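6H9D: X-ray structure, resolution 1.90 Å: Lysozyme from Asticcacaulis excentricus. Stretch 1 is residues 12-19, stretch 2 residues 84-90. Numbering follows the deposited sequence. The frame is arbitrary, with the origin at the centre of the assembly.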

ATOM      1  N   GLU A  12      -0.898 -10.325  -2.583  1.00 34.74           N
ATOM      2  CA  GLU A  12      -1.963 -10.956  -1.773  1.00 37.82           C
ATOM      3  C   GLU A  12      -2.128 -10.205  -0.438  1.00 33.20           C
ATOM      4  O   GLU A  12      -3.237 -10.004   0.036  1.00 34.66           O
ATOM      5  N   LEU A  13      -1.019  -9.783   0.171  1.00 39.01           N
ATOM      6  CA  LEU A  13      -1.089  -8.993   1.396  1.00 32.96           C
ATOM      7  C   LEU A  13      -1.936  -7.729   1.160  1.00 33.49           C
ATOM      8  O   LEU A  13      -2.859  -7.404   1.899  1.00 29.98           O
ATOM      9  N   ILE A  14      -1.625  -7.016   0.082  1.00 32.97           N
ATOM     10  CA  ILE A  14      -2.276  -5.759  -0.223  1.00 31.20           C
ATOM     11  C   ILE A  14      -3.770  -5.996  -0.462  1.00 27.68           C
ATOM     12  O   ILE A  14      -4.622  -5.269   0.062  1.00 28.82           O
ATOM     13  N   LYS A  15      -4.073  -7.053  -1.212  1.00 28.73           N
ATOM     14  CA  LYS A  15      -5.444  -7.396  -1.539  1.00 33.96           C
ATOM     15  C   LYS A  15      -6.229  -7.737  -0.260  1.00 36.43           C
ATOM     16  O   LYS A  15      -7.433  -7.558  -0.208  1.00 32.28           O
ATOM     17  N   SER A  16      -5.542  -8.264   0.752  1.00 35.16           N
ATOM     18  CA  SER A  16      -6.180  -8.763   1.962  1.00 39.21           C
ATOM     19  C   SER A  16      -6.799  -7.607   2.743  1.00 44.78           C
ATOM     20  O   SER A  16      -7.696  -7.824   3.527  1.00 41.45           O
ATOM     21  N   PHE A  17      -6.338  -6.375   2.495  1.00 40.79           N
ATOM     22  CA  PHE A  17      -6.857  -5.209   3.173  1.00 39.71           C
ATOM     23  C   PHE A  17      -7.992  -4.566   2.368  1.00 39.57           C
ATOM     24  O   PHE A  17      -8.568  -3.571   2.798  1.00 41.90           O
ATOM     25  N   GLU A  18      -8.236  -5.103   1.181  1.00 39.65           N
ATOM     26  CA  GLU A  18      -9.223  -4.543   0.236  1.00 38.51           C
ATOM     27  C   GLU A  18     -10.411  -5.488   0.072  1.00 42.87           C
ATOM     28  O   GLU A  18     -10.251  -6.680   0.246  1.00 40.17           O
ATOM     29  N   GLY A  19     -11.562  -4.914  -0.249  1.00 43.03           N
ATOM     30  CA  GLY A  19     -12.778  -5.686  -0.527  1.00 42.51           C
ATOM     31  C   GLY A  19     -13.009  -5.715  -2.017  1.00 38.43           C
ATOM     32  O   GLY A  19     -12.972  -4.659  -2.607  1.00 42.28           O
ATOM     33  N   LEU A  84       7.072  -2.525   2.160  1.00 27.24           N
ATOM     34  CA  LEU A  84       7.163  -1.075   1.887  1.00 29.61           C
ATOM     35  C   LEU A  84       6.183  -0.659   0.776  1.00 27.96           C
ATOM     36  O   LEU A  84       5.616   0.411   0.857  1.00 27.29           O
ATOM     37  N   VAL A  85       5.985  -1.504  -0.238  1.00 24.72           N
ATOM     38  CA  VAL A  85       5.020  -1.203  -1.297  1.00 28.14           C
ATOM     39  C   VAL A  85       3.601  -1.140  -0.720  1.00 29.84           C
ATOM     40  O   VAL A  85       2.836  -0.237  -1.035  1.00 31.42           O
ATOM     41  N   SER A  86       3.272  -2.079   0.174  1.00 29.36           N
ATOM     42  CA  SER A  86       1.982  -2.126   0.815  1.00 26.69           C
ATOM     43  C   SER A  86       1.779  -0.841   1.616  1.00 27.33           C
ATOM     44  O   SER A  86       0.727  -0.182   1.533  1.00 28.85           O
ATOM     45  N   PHE A  87       2.833  -0.462   2.338  1.00 23.94           N
ATOM     46  CA  PHE A  87       2.805   0.668   3.236  1.00 24.30           C
ATOM     47  C   PHE A  87       2.671   1.970   2.419  1.00 28.80           C
ATOM     48  O   PHE A  87       1.789   2.775   2.658  1.00 31.33           O
ATOM     49  N   CYS A  88       3.514   2.097   1.399  1.00 27.80           N
ATOM     50  CA  CYS A  88       3.528   3.244   0.511  1.00 27.53           C
ATOM     51  C   CYS A  88       2.203   3.370  -0.256  1.00 26.89           C
ATOM     52  O   CYS A  88       1.688   4.461  -0.381  1.00 32.78           O
ATOM     53  N   PHE A  89       1.620   2.244  -0.696  1.00 25.31           N
ATOM     54  CA  PHE A  89       0.309   2.229  -1.323  1.00 26.29           C
ATOM     55  C   PHE A  89      -0.745   2.811  -0.382  1.00 30.61           C
ATOM     56  O   PHE A  89      -1.632   3.564  -0.793  1.00 28.02           O
ATOM     57  N   ASN A  90      -0.653   2.453   0.900  1.00 29.20           N
ATOM     58  CA  ASN A  90      -1.659   2.810   1.866  1.00 28.24           C
ATOM     59  C   ASN A  90      -1.547   4.304   2.217  1.00 27.99           C
ATOM     60  O   ASN A  90      -2.558   4.975   2.318  1.00 30.57           O
TER

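Two helices can pack side by side without a hydrogen bond between them, a branched apolar residue on one resting against small and large side chains of the other, and the lysozyme of Asticcacaulis excentricus gives a compact example. The helix that carries residues 12-16 runs in broadly the same direction as the helix of residues 84-90, at an angle of 34°, and the two axes come within 9.8 Å. The backbones are nearest at Ile 14 and Ser 86, whose CA atoms lie 5.7 Å apart. Here a branched apolar residue meets a serine, and these two bury more surface than any other residues of the contact, with Phe 89 third.

Ile 14 points toward the opposing helix in the m rotamer at chi1, with chi2 in t, and spreads its branches along it. Its CG1 comes to 3.5 Å from CB of Ser 86, the closest approach between the stretches. Beyond it, CD1 of Ile 14 reaches CG1 of Val 85 at 4.0 Å, while CG2 of Ile 14 lies 3.8 Å from CD2 of Phe 89. The isoleucine thus touches three residues of the second helix: Val 85, whose CB points sideways, and Ser 86 and Phe 89, which point toward the first stretch.

Ser 86 brings its hydroxyl as well as its CB to the contact. With chi1 in t, it sets its hydroxyl among carbon atoms: OG of Ser 86 is 4.1 Å from CD2 of Leu 13 (t at chi1, p at chi2) and 3.8 Å from CE2 of Phe 17, lying at the edge of that ring, near its plane. Neither is a hydrogen bond; the hydroxyl finds its polar partner elsewhere in the structure.

Phe 89, one helical turn after Val 85, also has chi1 in t. Its ring receives Ile 14 obliquely, and OE2 of Glu 18 approaches its CE2 at 4.0 Å. Glu 18 takes m at both chi1 and chi2, and this carboxylate oxygen, too, is hydrogen-bonded elsewhere.

No hydrogen bond joins the two stretches, so the direct contact rests on packing, with 241 Å² buried over both sides. Within the stretches, side-chain polar pairs form only in the first. Lys 15, whose CB points away from the second helix, forms a salt bridge from NZ to OE2 of Glu 12 at 3.5 Å, and OG of Ser 16, with chi1 in p, donates a very short hydrogen bond of 2.4 Å to O of Leu 13. The example shows that a polar residue can pack as part of an apolar contact: Ser 86 lies against Ile 14 while its hydroxyl, like the carboxylate oxygen OE2 of Glu 18, is hydrogen-bonded elsewhere.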

ATOM      1  CB  GLU A  12      -1.670 -12.435  -1.495  1.00 41.65           C
ATOM      2  CG  GLU A  12      -1.660 -13.322  -2.727  1.00 49.18           C
ATOM      3  CD  GLU A  12      -2.807 -13.133  -3.708  1.00 60.84           C
ATOM      4  OE1 GLU A  12      -3.974 -13.091  -3.251  1.00 46.38           O
ATOM      5  OE2 GLU A  12      -2.519 -13.036  -4.923  1.00 62.99           O
ATOM      6  CB  LEU A  13       0.327  -8.622   1.847  1.00 35.74           C
ATOM      7  CG  LEU A  13       0.359  -7.702   3.068  1.00 39.75           C
ATOM      8  CD1 LEU A  13      -0.150  -8.449   4.286  1.00 43.35           C
ATOM      9  CD2 LEU A  13       1.741  -7.136   3.338  1.00 39.51           C
ATOM     10  CB  ILE A  14      -1.563  -5.075  -1.403  1.00 30.16           C
ATOM     11  CG1 ILE A  14      -0.201  -4.561  -0.926  1.00 30.03           C
ATOM     12  CG2 ILE A  14      -2.419  -3.982  -2.018  1.00 32.05           C
ATOM     13  CD1 ILE A  14       0.660  -3.953  -2.002  1.00 33.38           C
ATOM     14  CB  LYS A  15      -5.392  -8.566  -2.518  1.00 36.06           C
ATOM     15  CG  LYS A  15      -6.688  -8.961  -3.184  1.00 44.77           C
ATOM     16  CD  LYS A  15      -6.515 -10.229  -4.005  1.00 41.91           C
ATOM     17  CE  LYS A  15      -5.489 -10.046  -5.098  1.00 31.94           C
ATOM     18  NZ  LYS A  15      -5.393 -11.240  -5.966  1.00 35.46           N
ATOM     19  CB  SER A  16      -5.206  -9.554   2.817  1.00 38.82           C
ATOM     20  OG  SER A  16      -4.249  -8.693   3.413  1.00 37.76           O
ATOM     21  CB  PHE A  17      -5.742  -4.185   3.449  1.00 32.45           C
ATOM     22  CG  PHE A  17      -4.552  -4.747   4.175  1.00 34.37           C
ATOM     23  CD1 PHE A  17      -4.711  -5.352   5.407  1.00 39.62           C
ATOM     24  CD2 PHE A  17      -3.273  -4.682   3.635  1.00 39.20           C
ATOM     25  CE1 PHE A  17      -3.626  -5.911   6.059  1.00 35.51           C
ATOM     26  CE2 PHE A  17      -2.185  -5.202   4.312  1.00 43.61           C
ATOM     27  CZ  PHE A  17      -2.370  -5.824   5.527  1.00 38.32           C
ATOM     28  CB  GLU A  18      -8.579  -4.392  -1.138  1.00 42.90           C
ATOM     29  CG  GLU A  18      -7.304  -3.585  -1.133  1.00 47.46           C
ATOM     30  CD  GLU A  18      -7.587  -2.104  -1.076  1.00 45.23           C
ATOM     31  OE1 GLU A  18      -8.691  -1.729  -1.424  1.00 42.86           O
ATOM     32  OE2 GLU A  18      -6.719  -1.356  -0.649  1.00 43.18           O
ATOM     33  CB  LEU A  84       8.598  -0.679   1.540  1.00 30.90           C
ATOM     34  CG  LEU A  84       9.569  -0.665   2.722  1.00 31.29           C
ATOM     35  CD1 LEU A  84      10.964  -0.308   2.258  1.00 29.69           C
ATOM     36  CD2 LEU A  84       9.126   0.282   3.826  1.00 32.26           C
ATOM     37  CB  VAL A  85       5.109  -2.225  -2.439  1.00 34.34           C
ATOM     38  CG1 VAL A  85       3.939  -2.075  -3.394  1.00 35.05           C
ATOM     39  CG2 VAL A  85       6.416  -2.095  -3.201  1.00 34.06           C
ATOM     40  CB  SER A  86       1.834  -3.353   1.700  1.00 29.01           C
ATOM     41  OG  SER A  86       0.558  -3.361   2.351  1.00 30.58           O
ATOM     42  CB  PHE A  87       4.068   0.667   4.095  1.00 24.78           C
ATOM     43  CG  PHE A  87       4.183   1.856   5.018  1.00 24.85           C
ATOM     44  CD1 PHE A  87       3.390   1.952   6.145  1.00 30.66           C
ATOM     45  CD2 PHE A  87       5.080   2.874   4.748  1.00 29.57           C
ATOM     46  CE1 PHE A  87       3.487   3.053   6.984  1.00 35.56           C
ATOM     47  CE2 PHE A  87       5.187   3.965   5.598  1.00 32.61           C
ATOM     48  CZ  PHE A  87       4.387   4.057   6.710  1.00 31.60           C
ATOM     49  CB  CYS A  88       4.709   3.184  -0.443  1.00 31.60           C
ATOM     50  SG  CYS A  88       4.769   4.669  -1.485  1.00 33.12           S
ATOM     51  CB  PHE A  89      -0.072   0.805  -1.756  1.00 28.42           C
ATOM     52  CG  PHE A  89      -1.355   0.679  -2.533  1.00 30.38           C
ATOM     53  CD1 PHE A  89      -1.561   1.408  -3.693  1.00 26.06           C
ATOM     54  CD2 PHE A  89      -2.359  -0.181  -2.111  1.00 31.04           C
ATOM     55  CE1 PHE A  89      -2.739   1.286  -4.410  1.00 33.52           C
ATOM     56  CE2 PHE A  89      -3.546  -0.295  -2.820  1.00 36.00           C
ATOM     57  CZ  PHE A  89      -3.725   0.413  -3.989  1.00 34.81           C
ATOM     58  CB  ASN A  90      -1.543   1.925   3.113  1.00 28.33           C
ATOM     59  CG  ASN A  90      -2.579   2.235   4.165  1.00 30.28           C
ATOM     60  OD1 ASN A  90      -2.237   2.396   5.329  1.00 33.31           O
ATOM     61  ND2 ASN A  90      -3.830   2.346   3.760  1.00 28.95           N
TER